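Local coordinates for type II secretion system protein L (Pseudomonas aeruginosa, PDB 6GHU) that serves as an inner membrane component of the type II secretion system, helping assemble the complex and linking the cytoplasmic energy-providing protein to the rest of the machinery, at residues Q36-G41 and G68-A73. Residues are numbered along the deposited sequence; the frame is centred on the assembly and turned at random.
Sequences QVRAPG and GSTVSA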
ATOM      1  N   GLN A  36      -6.046   5.883  -6.324  1.00 20.68           N
ATOM      2  CA  GLN A  36      -7.339   6.329  -6.831  1.00 22.19           C
ATOM      3  C   GLN A  36      -8.306   6.406  -5.658  1.00 20.61           C
ATOM      4  O   GLN A  36      -8.622   5.380  -5.044  1.00 20.13           O
ATOM      5  CB  GLN A  36      -7.870   5.370  -7.894  1.00 30.11           C
ATOM      6  CG  GLN A  36      -7.023   5.285  -9.148  1.00 26.46           C
ATOM      7  CD  GLN A  36      -7.197   6.479 -10.048  1.00 35.11           C
ATOM      8  OE1 GLN A  36      -8.061   7.329  -9.818  1.00 36.87           O
ATOM      9  NE2 GLN A  36      -6.379   6.550 -11.093  1.00 35.93           N
ATOM     10  N   VAL A  37      -8.775   7.613  -5.345  1.00 20.45           N
ATOM     11  CA  VAL A  37      -9.613   7.833  -4.175  1.00 21.20           C
ATOM     12  C   VAL A  37     -10.948   8.422  -4.606  1.00 21.75           C
ATOM     13  O   VAL A  37     -11.081   9.034  -5.669  1.00 21.96           O
ATOM     14  CB  VAL A  37      -8.934   8.750  -3.132  1.00 23.65           C
ATOM     15  CG1 VAL A  37      -7.635   8.134  -2.638  1.00 23.73           C
ATOM     16  CG2 VAL A  37      -8.679  10.142  -3.709  1.00 26.45           C
ATOM     17  N   ARG A  38     -11.948   8.220  -3.756  1.00 27.90           N
ATOM     18  CA  ARG A  38     -13.226   8.901  -3.871  1.00 25.55           C
ATOM     19  C   ARG A  38     -13.570   9.516  -2.523  1.00 23.46           C
ATOM     20  O   ARG A  38     -13.159   9.016  -1.473  1.00 23.06           O
ATOM     21  CB  ARG A  38     -14.344   7.947  -4.329  1.00 26.92           C
ATOM     22  CG  ARG A  38     -14.238   7.548  -5.789  1.00 40.50           C
ATOM     23  CD  ARG A  38     -15.536   6.943  -6.304  1.00 49.91           C
ATOM     24  NE  ARG A  38     -15.655   7.055  -7.760  1.00 65.07           N
ATOM     25  CZ  ARG A  38     -15.214   6.151  -8.634  1.00 72.78           C
ATOM     26  NH1 ARG A  38     -14.614   5.041  -8.219  1.00 54.23           N
ATOM     27  NH2 ARG A  38     -15.376   6.358  -9.936  1.00 68.68           N
ATOM     28  N   ALA A  39     -14.318  10.613  -2.562  1.00 21.54           N
ATOM     29  CA  ALA A  39     -14.743  11.302  -1.354  1.00 17.54           C
ATOM     30  C   ALA A  39     -16.054  12.012  -1.655  1.00 20.25           C
ATOM     31  O   ALA A  39     -16.404  12.205  -2.824  1.00 22.38           O
ATOM     32  CB  ALA A  39     -13.678  12.299  -0.875  1.00 19.84           C
ATOM     33  N   PRO A  40     -16.809  12.401  -0.626  1.00 22.37           N
ATOM     34  CA  PRO A  40     -18.076  13.095  -0.900  1.00 20.68           C
ATOM     35  C   PRO A  40     -17.902  14.402  -1.656  1.00 21.23           C
ATOM     36  O   PRO A  40     -18.813  14.805  -2.385  1.00 18.06           O
ATOM     37  CB  PRO A  40     -18.674  13.319   0.498  1.00 20.80           C
ATOM     38  CG  PRO A  40     -17.574  13.052   1.467  1.00 28.00           C
ATOM     39  CD  PRO A  40     -16.649  12.087   0.804  1.00 23.03           C
ATOM     40  N   GLY A  41     -16.767  15.079  -1.509  1.00 20.71           N
ATOM     41  CA  GLY A  41     -16.605  16.378  -2.135  1.00 21.66           C
ATOM     42  C   GLY A  41     -15.151  16.781  -2.201  1.00 23.57           C
ATOM     43  O   GLY A  41     -14.278  16.171  -1.581  1.00 25.17           O
ATOM     44  N   GLY A  68     -22.222  11.706  -9.600  1.00 32.69           N
ATOM     45  CA  GLY A  68     -23.202  11.322  -8.595  1.00 34.33           C
ATOM     46  C   GLY A  68     -22.842  11.886  -7.234  1.00 26.31           C
ATOM     47  O   GLY A  68     -22.584  13.085  -7.078  1.00 29.23           O
ATOM     48  N   SER A  69     -22.806  11.008  -6.234  1.00 32.27           N
ATOM     49  CA  SER A  69     -22.618  11.413  -4.849  1.00 28.07           C
ATOM     50  C   SER A  69     -21.162  11.638  -4.462  1.00 26.05           C
ATOM     51  O   SER A  69     -20.913  12.148  -3.364  1.00 26.07           O
ATOM     52  CB  SER A  69     -23.217  10.357  -3.921  1.00 35.77           C
ATOM     53  OG  SER A  69     -24.603  10.201  -4.170  1.00 52.52           O
ATOM     54  N   THR A  70     -20.198  11.277  -5.310  1.00 21.83           N
ATOM     55  CA  THR A  70     -18.790  11.335  -4.937  1.00 24.44           C
ATOM     56  C   THR A  70     -17.977  12.069  -5.997  1.00 27.52           C
ATOM     57  O   THR A  70     -18.398  12.222  -7.145  1.00 27.08           O
ATOM     58  CB  THR A  70     -18.201   9.925  -4.724  1.00 27.91           C
ATOM     59  OG1 THR A  70     -18.370   9.139  -5.909  1.00 28.08           O
ATOM     60  CG2 THR A  70     -18.883   9.224  -3.565  1.00 32.90           C
ATOM     61  N   VAL A  71     -16.814  12.554  -5.570  1.00 19.52           N
ATOM     62  CA  VAL A  71     -15.764  13.022  -6.466  1.00 21.55           C
ATOM     63  C   VAL A  71     -14.633  11.998  -6.433  1.00 23.81           C
ATOM     64  O   VAL A  71     -14.493  11.217  -5.488  1.00 21.97           O
ATOM     65  CB  VAL A  71     -15.254  14.430  -6.083  1.00 19.92           C
ATOM     66  CG1 VAL A  71     -16.416  15.419  -6.024  1.00 22.94           C
ATOM     67  CG2 VAL A  71     -14.537  14.409  -4.742  1.00 20.14           C
ATOM     68  N   SER A  72     -13.816  12.002  -7.485  1.00 20.40           N
ATOM     69  CA  SER A  72     -12.722  11.052  -7.615  1.00 26.34           C
ATOM     70  C   SER A  72     -11.492  11.778  -8.128  1.00 24.73           C
ATOM     71  O   SER A  72     -11.593  12.760  -8.868  1.00 22.06           O
ATOM     72  CB  SER A  72     -13.067   9.900  -8.562  1.00 27.84           C
ATOM     73  OG  SER A  72     -13.238  10.372  -9.882  1.00 32.81           O
ATOM     74  N   ALA A  73     -10.328  11.285  -7.717  1.00 18.70           N
ATOM     75  CA  ALA A  73      -9.059  11.885  -8.095  1.00 21.28           C
ATOM     76  C   ALA A  73      -7.963  10.852  -7.892  1.00 21.06           C
ATOM     77  O   ALA A  73      -8.173   9.800  -7.284  1.00 22.15           O
ATOM     78  CB  ALA A  73      -8.772  13.145  -7.278  1.00 24.33           C
TER
HETATM   79  O   HOH W   1     -16.818   9.425  -8.401  1.00 37.66           O
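Strands 36-39 and 70-73 run antiparallel, joined by four backbone hydrogen bonds in two hydrogen-bonded pairs, Val-37 with Ala-73 and Ala-39 with Val-71. The shortest, from Val-71 N to Ala-39 O, is 2.8 Å and points nearly along the carbonyl axis. Between these pairs lies the non-hydrogen-bonded pair Arg-38 and Ser-72, with CA atoms 4.3 Å apart. Here the Arg-38 CG methylene rests 3.8 Å from Ser-72 CB; the short serine side chain leaves room beside it for the long arginine. With CG anti to its carbonyl carbon (chi1 -72°) and the chain extended to NE, Arg-38 crosses Thr-70 obliquely. A water in the guanidinium plane accepts a hydrogen bond from Arg-38 NE at 2.7 Å. It also hydrogen-bonds Thr-70 OG1 at 2.9 Å; chi1 of 57° places that hydroxyl between the backbone N and carbonyl carbon. On the other face, Val-71 places CG2 likewise (chi1 -55°), bringing this methyl 3.5 Å from C of Gly-41, the N-cap residue of helix 42-54. Apolar Val-37, Ala-39, Val-71 and Ala-73 suit this buried face: valine methyls fill the interface, and alanines allow close approach. In the ferredoxin-like fold these are the two central strands, flanked by 20-27 and 59-67; from helix 42-54, Leu-45 touches Val-37 and Val-71, Val-44 touches Ala-39 and Phe-42 touches Val-71, while Ala-73 meets Leu-61 and Ala-64 of strand 59-67.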